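The same site in two structures of tetraacyldisaccharide 4'-kinase from Aquifex aeolicus, which probably transfers the gamma-phosphate of ATP to the 4'-position of a tetraacyldisaccharide 1-phosphate, forming lipid IVA: PDB 4ITL (chain A, 2.09 Å), residues V184-E189 and F202-E207, and PDB 4ITM (chain B, 2.20 Å), residues V184-E189 and F202-E207. Both blocks share one frame: the second was fitted to the first on N, CA, C and O of the twelve residues, RMSD 0.69 Å. Numbering follows each deposited sequence.

Structure 1 (4ITL); sequences VLTYQE and FKMFRE. With ACP (phosphomethylphosphonic acid adenylate ester), chain C.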
loop_
_atom_site.group_PDB
_atom_site.type_symbol
_atom_site.label_atom_id
_atom_site.label_comp_id
_atom_site.label_asym_id
_atom_site.label_seq_id
_atom_site.Cartn_x
_atom_site.Cartn_y
_atom_site.Cartn_z
ATOM N N VAL A 184 8.176 9.975 3.277
ATOM C CA VAL A 184 8.336 9.606 1.880
ATOM C C VAL A 184 7.331 10.433 1.088
ATOM O O VAL A 184 6.142 10.341 1.332
ATOM C CB VAL A 184 8.108 8.104 1.672
ATOM C CG1 VAL A 184 8.088 7.728 0.129
ATOM C CG2 VAL A 184 9.184 7.318 2.436
ATOM N N LEU A 185 7.807 11.274 0.175
ATOM C CA LEU A 185 6.912 12.124 -0.590
ATOM C C LEU A 185 6.520 11.397 -1.877
ATOM O O LEU A 185 7.334 11.267 -2.818
ATOM C CB LEU A 185 7.564 13.476 -0.879
ATOM C CG LEU A 185 8.270 14.147 0.316
ATOM C CD1 LEU A 185 8.929 15.517 -0.026
ATOM C CD2 LEU A 185 7.323 14.324 1.455
ATOM N N THR A 186 5.287 10.899 -1.906
ATOM C CA THR A 186 4.855 9.994 -2.993
ATOM C C THR A 186 4.139 10.625 -4.193
ATOM O O THR A 186 3.828 11.829 -4.236
ATOM C CB THR A 186 3.899 8.902 -2.474
ATOM O OG1 THR A 186 2.780 9.550 -1.879
ATOM C CG2 THR A 186 4.569 8.068 -1.446
ATOM N N TYR A 187 3.895 9.765 -5.186
ATOM C CA TYR A 187 3.284 10.145 -6.441
ATOM C C TYR A 187 4.004 11.258 -7.137
ATOM O O TYR A 187 3.364 12.082 -7.799
ATOM C CB TYR A 187 1.820 10.556 -6.246
ATOM C CG TYR A 187 0.922 9.455 -5.752
ATOM C CD1 TYR A 187 1.331 8.128 -5.749
ATOM C CD2 TYR A 187 -0.338 9.744 -5.263
ATOM C CE1 TYR A 187 0.487 7.133 -5.295
ATOM C CE2 TYR A 187 -1.180 8.771 -4.807
ATOM C CZ TYR A 187 -0.779 7.456 -4.818
ATOM O OH TYR A 187 -1.664 6.481 -4.346
ATOM N N GLN A 188 5.332 11.298 -7.026
ATOM C CA GLN A 188 6.098 12.404 -7.631
ATOM C C GLN A 188 5.975 12.440 -9.165
ATOM O O GLN A 188 6.098 13.516 -9.754
ATOM C CB GLN A 188 7.586 12.318 -7.247
ATOM C CG GLN A 188 7.883 12.560 -5.749
ATOM C CD GLN A 188 7.606 14.003 -5.342
ATOM O OE1 GLN A 188 7.778 14.900 -6.137
ATOM N NE2 GLN A 188 7.123 14.215 -4.124
ATOM N N GLU A 189 5.742 11.282 -9.805
ATOM C CA GLU A 189 5.632 11.216 -11.274
ATOM C C GLU A 189 4.306 11.800 -11.787
ATOM O O GLU A 189 4.181 12.088 -12.943
ATOM C CB GLU A 189 5.825 9.768 -11.786
ATOM C CG GLU A 189 4.711 8.748 -11.448
ATOM C CD GLU A 189 4.454 8.521 -9.922
ATOM O OE1 GLU A 189 5.394 8.566 -9.082
ATOM O OE2 GLU A 189 3.292 8.283 -9.557
ATOM N N PHE A 202 12.380 11.576 1.663
ATOM C CA PHE A 202 12.722 10.848 0.462
ATOM C C PHE A 202 11.613 10.927 -0.565
ATOM O O PHE A 202 10.516 10.516 -0.308
ATOM C CB PHE A 202 12.905 9.380 0.813
ATOM C CG PHE A 202 13.936 9.171 1.835
ATOM C CD1 PHE A 202 15.270 9.107 1.479
ATOM C CD2 PHE A 202 13.594 9.116 3.169
ATOM C CE1 PHE A 202 16.253 8.960 2.444
ATOM C CE2 PHE A 202 14.566 8.971 4.136
ATOM C CZ PHE A 202 15.892 8.896 3.780
ATOM N N LYS A 203 11.904 11.391 -1.758
ATOM C CA LYS A 203 10.889 11.366 -2.811
ATOM C C LYS A 203 10.735 9.977 -3.432
ATOM O O LYS A 203 11.737 9.295 -3.720
ATOM C CB LYS A 203 11.289 12.364 -3.901
ATOM C CG LYS A 203 11.152 13.813 -3.499
ATOM C CD LYS A 203 11.262 14.680 -4.758
ATOM C CE LYS A 203 11.332 16.153 -4.444
ATOM N NZ LYS A 203 11.932 16.842 -5.609
ATOM N N MET A 204 9.486 9.552 -3.639
ATOM C CA MET A 204 9.201 8.264 -4.283
ATOM C C MET A 204 8.582 8.453 -5.663
ATOM O O MET A 204 7.641 9.236 -5.820
ATOM C CB MET A 204 8.210 7.457 -3.459
ATOM C CG MET A 204 7.828 6.142 -4.083
ATOM S SD MET A 204 6.865 5.181 -2.908
ATOM C CE MET A 204 5.515 4.634 -3.904
ATOM N N PHE A 205 9.111 7.728 -6.642
ATOM C CA PHE A 205 8.631 7.784 -8.028
ATOM C C PHE A 205 8.191 6.388 -8.484
ATOM O O PHE A 205 8.816 5.387 -8.135
ATOM C CB PHE A 205 9.737 8.270 -8.967
ATOM C CG PHE A 205 10.059 9.742 -8.829
ATOM C CD1 PHE A 205 9.480 10.687 -9.668
ATOM C CD2 PHE A 205 10.953 10.175 -7.874
ATOM C CE1 PHE A 205 9.817 12.059 -9.547
ATOM C CE2 PHE A 205 11.293 11.515 -7.760
ATOM C CZ PHE A 205 10.719 12.455 -8.594
ATOM N N ARG A 206 7.099 6.331 -9.240
ATOM C CA ARG A 206 6.673 5.110 -9.888
ATOM C C ARG A 206 7.070 5.189 -11.341
ATOM O O ARG A 206 6.645 6.106 -12.066
ATOM C CB ARG A 206 5.165 4.913 -9.735
ATOM C CG ARG A 206 4.767 4.651 -8.281
ATOM C CD ARG A 206 3.265 4.501 -8.095
ATOM N NE ARG A 206 2.586 5.688 -8.574
ATOM C CZ ARG A 206 1.271 5.793 -8.687
ATOM N NH1 ARG A 206 0.493 4.792 -8.315
ATOM N NH2 ARG A 206 0.734 6.896 -9.175
ATOM N N GLU A 207 7.925 4.257 -11.762
ATOM C CA GLU A 207 8.404 4.251 -13.164
ATOM C C GLU A 207 7.589 3.208 -13.935
ATOM O O GLU A 207 7.772 1.994 -13.777
ATOM C CB GLU A 207 9.889 3.917 -13.202
ATOM C CG GLU A 207 10.573 3.902 -14.566
ATOM C CD GLU A 207 11.795 3.002 -14.532
ATOM O OE1 GLU A 207 12.916 3.484 -14.736
ATOM O OE2 GLU A 207 11.638 1.798 -14.268
HETATM P PG ACP C . -4.707 1.865 0.381
HETATM O O1G ACP C . -5.523 0.735 0.976
HETATM O O2G ACP C . -4.477 3.037 1.359
HETATM O O3G ACP C . -5.497 2.417 -0.848
HETATM P PB ACP C . -2.199 2.124 -1.299
HETATM O O1B ACP C . -0.922 1.346 -1.544
HETATM O O2B ACP C . -1.782 3.403 -0.573
HETATM C C3B ACP C . -3.126 1.072 -0.135
HETATM P PA ACP C . -2.485 2.770 -4.016
HETATM O O1A ACP C . -1.461 3.849 -4.299
HETATM O O2A ACP C . -3.789 2.969 -4.700
HETATM O O3A ACP C . -3.023 2.717 -2.496
HETATM O "O5'" ACP C . -1.849 1.376 -4.465
HETATM C "C5'" ACP C . -2.689 0.234 -4.496
HETATM C "C4'" ACP C . -2.292 -0.707 -5.628
HETATM O "O4'" ACP C . -3.109 -0.316 -6.733
HETATM C "C3'" ACP C . -0.889 -0.629 -6.127
HETATM O "O3'" ACP C . -0.008 -1.439 -5.479
HETATM C "C2'" ACP C . -1.053 -1.032 -7.556
HETATM O "O2'" ACP C . -1.173 -2.400 -7.797
HETATM C "C1'" ACP C . -2.331 -0.365 -7.887
HETATM N N9 ACP C . -2.191 0.972 -8.458
HETATM C C8 ACP C . -2.558 2.156 -7.909
HETATM N N7 ACP C . -2.273 3.150 -8.780
HETATM C C5 ACP C . -1.759 2.610 -9.894
HETATM C C6 ACP C . -1.291 3.122 -11.104
HETATM N N6 ACP C . -1.311 4.543 -11.349
HETATM N N1 ACP C . -0.799 2.289 -12.030
HETATM C C2 ACP C . -0.736 0.951 -11.824
HETATM N N3 ACP C . -1.182 0.402 -10.673
HETATM C C4 ACP C . -1.683 1.212 -9.703
HETATM O O HOH W 1 5.393 7.737 -6.461
#
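Glu-189 OE2 is gripped by two nitrogens of Arg-206, NE and NH2, each at 2.9 Å, in a side-on salt bridge. Arg-206 N binds the other carboxylate oxygen, Glu-189 OE1, at 2.8 Å, so a single acid holds backbone and head of the arginine. The contact joins parallel strands 182-185 and 201-212, where the loop leaving the first strand faces the ATP site. Arg-206 is straight at chi2 (178°) and bends at chi3; its NH1 lies 3.3 Å from ACP N7, while NH2 also bonds Gln-240. Ring atom CE1 of Tyr-187 lies 3.7 Å from Arg-206 CZ, the planes 29° apart. The rigid phenol lets Tyr-187 OH reach a phosphate oxygen, ACP O1A, donating at 2.6 Å. Val-184 CG1 packs 3.6 Å from Met-204 CB, apolar residues suiting the buried sheet face against Phe-54 of helix 51-61.

What differs
The nucleotide differs first. ACP meets Tyr-187(A) through an alpha-phosphate oxygen and brings its adenine to Arg-206(A), whereas ATP offers a beta-phosphate oxygen to Tyr-187(B) and an alpha-phosphate oxygen to Arg-206(B). After superposition, OH of Tyr-187(A) lies 1.1 Å apart from the place of ATP O1B, a spacing too short for both, so with ATP placed as in structure 2 the hydroxyl would probably have to lie elsewhere. Tyr-187(B) does lie elsewhere: the CA atoms of Tyr-187(A) and Tyr-187(B) are 1.2 Å apart, the rings differ by about 73° about the last bond, the torsion before it alike, and the OH atoms end 1.9 Å apart. Arg-206 takes another path, with chi2 at 178° in Arg-206(A) and 69° in Arg-206(B), and chi3 and chi4 turned too. Its CZ atoms stand 2.6 Å apart; CZ of Arg-206(B) lies near the place of CD of Arg-206(A). The turned chain of Arg-206(B) may suit a bond to the alpha-phosphate, while that of Arg-206(A) places NH1 near the adenine. The salt bridge of Glu-189(A) with Arg-206(A) is found in both structures, backbone bond included. Val-184(A), Leu-185(A), Thr-186(A) and Lys-203(A) keep their places, as do the bonds of Leu-185(A) to Phe-202(A) and Met-204(A).

Structure 2 (4ITM); sequences VLTYQE and FKMFRE. With ATP (adenosine-5'-triphosphate), chain D.
Glu-189 OE1 takes two donors from Arg-206, the backbone N at 2.7 Å and NE at 2.8 Å, the former on its anti lone pair. Arg-206 NH2 binds the second oxygen, Glu-189 OE2, at 3.0 Å, completing a side-on salt bridge, so a single acid holds backbone and head of the arginine. Arg-206 is bent at chi2 (69°) and again at chi3, which folds the chain back; its NH1 donates to ATP O2A at 3.0 Å, an ionic partner suited to arginine, and also bonds Ser-53. The backbone N of Tyr-187 lies 4.5 Å from Arg-206 NH2. The rigid phenol lets Tyr-187 OH reach a phosphate oxygen, ATP O1B, donating at 2.5 Å. Val-184 CG1 packs 3.7 Å from Met-204 CB, apolar residues suiting the buried sheet face against Phe-54 of helix 51-61.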
loop_
_atom_site.group_PDB
_atom_site.type_symbol
_atom_site.label_atom_id
_atom_site.label_comp_id
_atom_site.label_asym_id
_atom_site.label_seq_id
_atom_site.Cartn_x
_atom_site.Cartn_y
_atom_site.Cartn_z
ATOM N N VAL B 184 8.227 9.918 3.229
ATOM C CA VAL B 184 8.369 9.526 1.837
ATOM C C VAL B 184 7.385 10.369 1.055
ATOM O O VAL B 184 6.182 10.310 1.302
ATOM C CB VAL B 184 8.086 8.024 1.644
ATOM C CG1 VAL B 184 8.160 7.644 0.165
ATOM C CG2 VAL B 184 9.078 7.214 2.462
ATOM N N LEU B 185 7.894 11.195 0.148
ATOM C CA LEU B 185 7.025 12.101 -0.591
ATOM C C LEU B 185 6.534 11.418 -1.864
ATOM O O LEU B 185 7.336 11.043 -2.727
ATOM C CB LEU B 185 7.751 13.411 -0.903
ATOM C CG LEU B 185 8.353 14.122 0.319
ATOM C CD1 LEU B 185 8.856 15.514 -0.051
ATOM C CD2 LEU B 185 7.364 14.209 1.481
ATOM N N THR B 186 5.218 11.250 -1.965
ATOM C CA THR B 186 4.625 10.449 -3.032
ATOM C C THR B 186 3.765 11.232 -4.017
ATOM O O THR B 186 3.572 12.446 -3.884
ATOM C CB THR B 186 3.772 9.296 -2.473
ATOM O OG1 THR B 186 2.592 9.826 -1.857
ATOM C CG2 THR B 186 4.571 8.479 -1.460
ATOM N N TYR B 187 3.252 10.506 -5.007
ATOM C CA TYR B 187 2.558 11.099 -6.146
ATOM C C TYR B 187 3.438 12.121 -6.892
ATOM O O TYR B 187 2.950 13.114 -7.410
ATOM C CB TYR B 187 1.212 11.692 -5.716
ATOM C CG TYR B 187 0.132 10.644 -5.532
ATOM C CD1 TYR B 187 0.282 9.605 -4.609
ATOM C CD2 TYR B 187 -1.034 10.685 -6.291
ATOM C CE1 TYR B 187 -0.706 8.629 -4.451
ATOM C CE2 TYR B 187 -2.028 9.727 -6.141
ATOM C CZ TYR B 187 -1.863 8.707 -5.221
ATOM O OH TYR B 187 -2.858 7.771 -5.085
ATOM N N GLN B 188 4.739 11.849 -6.951
ATOM C CA GLN B 188 5.691 12.732 -7.621
ATOM C C GLN B 188 5.424 12.811 -9.123
ATOM O O GLN B 188 5.569 13.868 -9.728
ATOM C CB GLN B 188 7.124 12.252 -7.388
ATOM C CG GLN B 188 7.592 12.331 -5.928
ATOM C CD GLN B 188 7.771 13.765 -5.466
ATOM O OE1 GLN B 188 7.902 14.671 -6.283
ATOM N NE2 GLN B 188 7.761 13.979 -4.152
ATOM N N GLU B 189 5.033 11.683 -9.711
ATOM C CA GLU B 189 4.815 11.591 -11.148
ATOM C C GLU B 189 3.775 12.620 -11.623
ATOM O O GLU B 189 3.999 13.336 -12.597
ATOM C CB GLU B 189 4.401 10.159 -11.544
ATOM C CG GLU B 189 5.355 9.045 -11.071
ATOM C CD GLU B 189 5.027 8.502 -9.674
ATOM O OE1 GLU B 189 5.816 7.682 -9.159
ATOM O OE2 GLU B 189 3.987 8.881 -9.095
ATOM N N PHE B 202 12.404 11.387 1.597
ATOM C CA PHE B 202 12.747 10.674 0.376
ATOM C C PHE B 202 11.602 10.767 -0.619
ATOM O O PHE B 202 10.461 10.450 -0.286
ATOM C CB PHE B 202 13.029 9.191 0.699
ATOM C CG PHE B 202 13.976 8.994 1.856
ATOM C CD1 PHE B 202 13.498 8.954 3.160
ATOM C CD2 PHE B 202 15.346 8.887 1.642
ATOM C CE1 PHE B 202 14.371 8.804 4.236
ATOM C CE2 PHE B 202 16.230 8.725 2.712
ATOM C CZ PHE B 202 15.738 8.685 4.015
ATOM N N LYS B 203 11.901 11.192 -1.841
ATOM C CA LYS B 203 10.901 11.163 -2.904
ATOM C C LYS B 203 10.778 9.760 -3.505
ATOM O O LYS B 203 11.776 9.114 -3.810
ATOM C CB LYS B 203 11.240 12.157 -4.016
ATOM C CG LYS B 203 11.269 13.628 -3.599
ATOM C CD LYS B 203 11.327 14.506 -4.849
ATOM C CE LYS B 203 11.780 15.911 -4.540
ATOM N NZ LYS B 203 12.066 16.668 -5.803
ATOM N N MET B 204 9.544 9.305 -3.681
ATOM C CA MET B 204 9.268 8.021 -4.305
ATOM C C MET B 204 8.860 8.204 -5.778
ATOM O O MET B 204 8.074 9.103 -6.108
ATOM C CB MET B 204 8.147 7.303 -3.542
ATOM C CG MET B 204 7.792 5.943 -4.123
ATOM S SD MET B 204 6.625 4.992 -3.136
ATOM C CE MET B 204 5.071 5.624 -3.756
ATOM N N PHE B 205 9.395 7.352 -6.652
ATOM C CA PHE B 205 9.016 7.337 -8.070
ATOM C C PHE B 205 8.675 5.931 -8.529
ATOM O O PHE B 205 9.262 4.949 -8.054
ATOM C CB PHE B 205 10.131 7.884 -8.977
ATOM C CG PHE B 205 10.477 9.316 -8.715
ATOM C CD1 PHE B 205 11.384 9.653 -7.715
ATOM C CD2 PHE B 205 9.885 10.330 -9.452
ATOM C CE1 PHE B 205 11.709 10.977 -7.465
ATOM C CE2 PHE B 205 10.195 11.663 -9.205
ATOM C CZ PHE B 205 11.110 11.985 -8.208
ATOM N N ARG B 206 7.730 5.843 -9.458
ATOM C CA ARG B 206 7.408 4.577 -10.093
ATOM C C ARG B 206 7.810 4.646 -11.558
ATOM O O ARG B 206 7.708 5.700 -12.182
ATOM C CB ARG B 206 5.910 4.261 -9.980
ATOM C CG ARG B 206 5.504 3.497 -8.720
ATOM C CD ARG B 206 5.632 4.362 -7.463
ATOM N NE ARG B 206 4.800 5.562 -7.553
ATOM C CZ ARG B 206 3.492 5.589 -7.308
ATOM N NH1 ARG B 206 2.843 4.481 -6.949
ATOM N NH2 ARG B 206 2.831 6.730 -7.415
ATOM N N GLU B 207 8.267 3.519 -12.104
ATOM C CA GLU B 207 8.588 3.441 -13.522
ATOM C C GLU B 207 8.103 2.114 -14.102
ATOM O O GLU B 207 8.257 1.054 -13.489
ATOM C CB GLU B 207 10.094 3.587 -13.752
ATOM C CG GLU B 207 10.659 4.939 -13.361
ATOM C CD GLU B 207 12.178 4.977 -13.413
ATOM O OE1 GLU B 207 12.805 3.902 -13.529
ATOM O OE2 GLU B 207 12.743 6.086 -13.339
HETATM P PG ATP D . -2.724 2.183 -2.609
HETATM O O1G ATP D . -3.142 3.149 -1.537
HETATM O O2G ATP D . -1.509 1.343 -2.312
HETATM O O3G ATP D . -3.865 1.386 -3.201
HETATM P PB ATP D . -2.893 4.434 -4.387
HETATM O O1B ATP D . -2.215 5.664 -3.823
HETATM O O2B ATP D . -4.387 4.328 -4.266
HETATM O O3B ATP D . -2.214 3.075 -3.854
HETATM P PA ATP D . -1.140 4.134 -6.697
HETATM O O1A ATP D . -1.255 5.195 -7.760
HETATM O O2A ATP D . 0.070 4.138 -5.806
HETATM O O3A ATP D . -2.556 4.308 -5.946
HETATM O "O5'" ATP D . -1.264 2.681 -7.405
HETATM C "C5'" ATP D . -2.535 2.260 -7.919
HETATM C "C4'" ATP D . -2.798 0.771 -7.688
HETATM O "O4'" ATP D . -1.905 -0.056 -8.448
HETATM C "C3'" ATP D . -2.632 0.363 -6.230
HETATM O "O3'" ATP D . -3.860 0.534 -5.514
HETATM C "C2'" ATP D . -2.140 -1.080 -6.317
HETATM O "O2'" ATP D . -3.223 -1.998 -6.491
HETATM C "C1'" ATP D . -1.403 -1.131 -7.642
HETATM N N9 ATP D . 0.049 -0.873 -7.514
HETATM C C8 ATP D . 0.650 -0.072 -6.609
HETATM N N7 ATP D . 1.984 -0.031 -6.798
HETATM C C5 ATP D . 2.251 -0.822 -7.865
HETATM C C6 ATP D . 3.467 -1.223 -8.608
HETATM N N6 ATP D . 4.690 -0.757 -8.238
HETATM N N1 ATP D . 3.304 -2.072 -9.655
HETATM C C2 ATP D . 2.088 -2.527 -10.034
HETATM N N3 ATP D . 0.943 -2.206 -9.408
HETATM C C4 ATP D . 0.970 -1.369 -8.338
HETATM O O HOH W 2 5.420 8.968 -6.327
#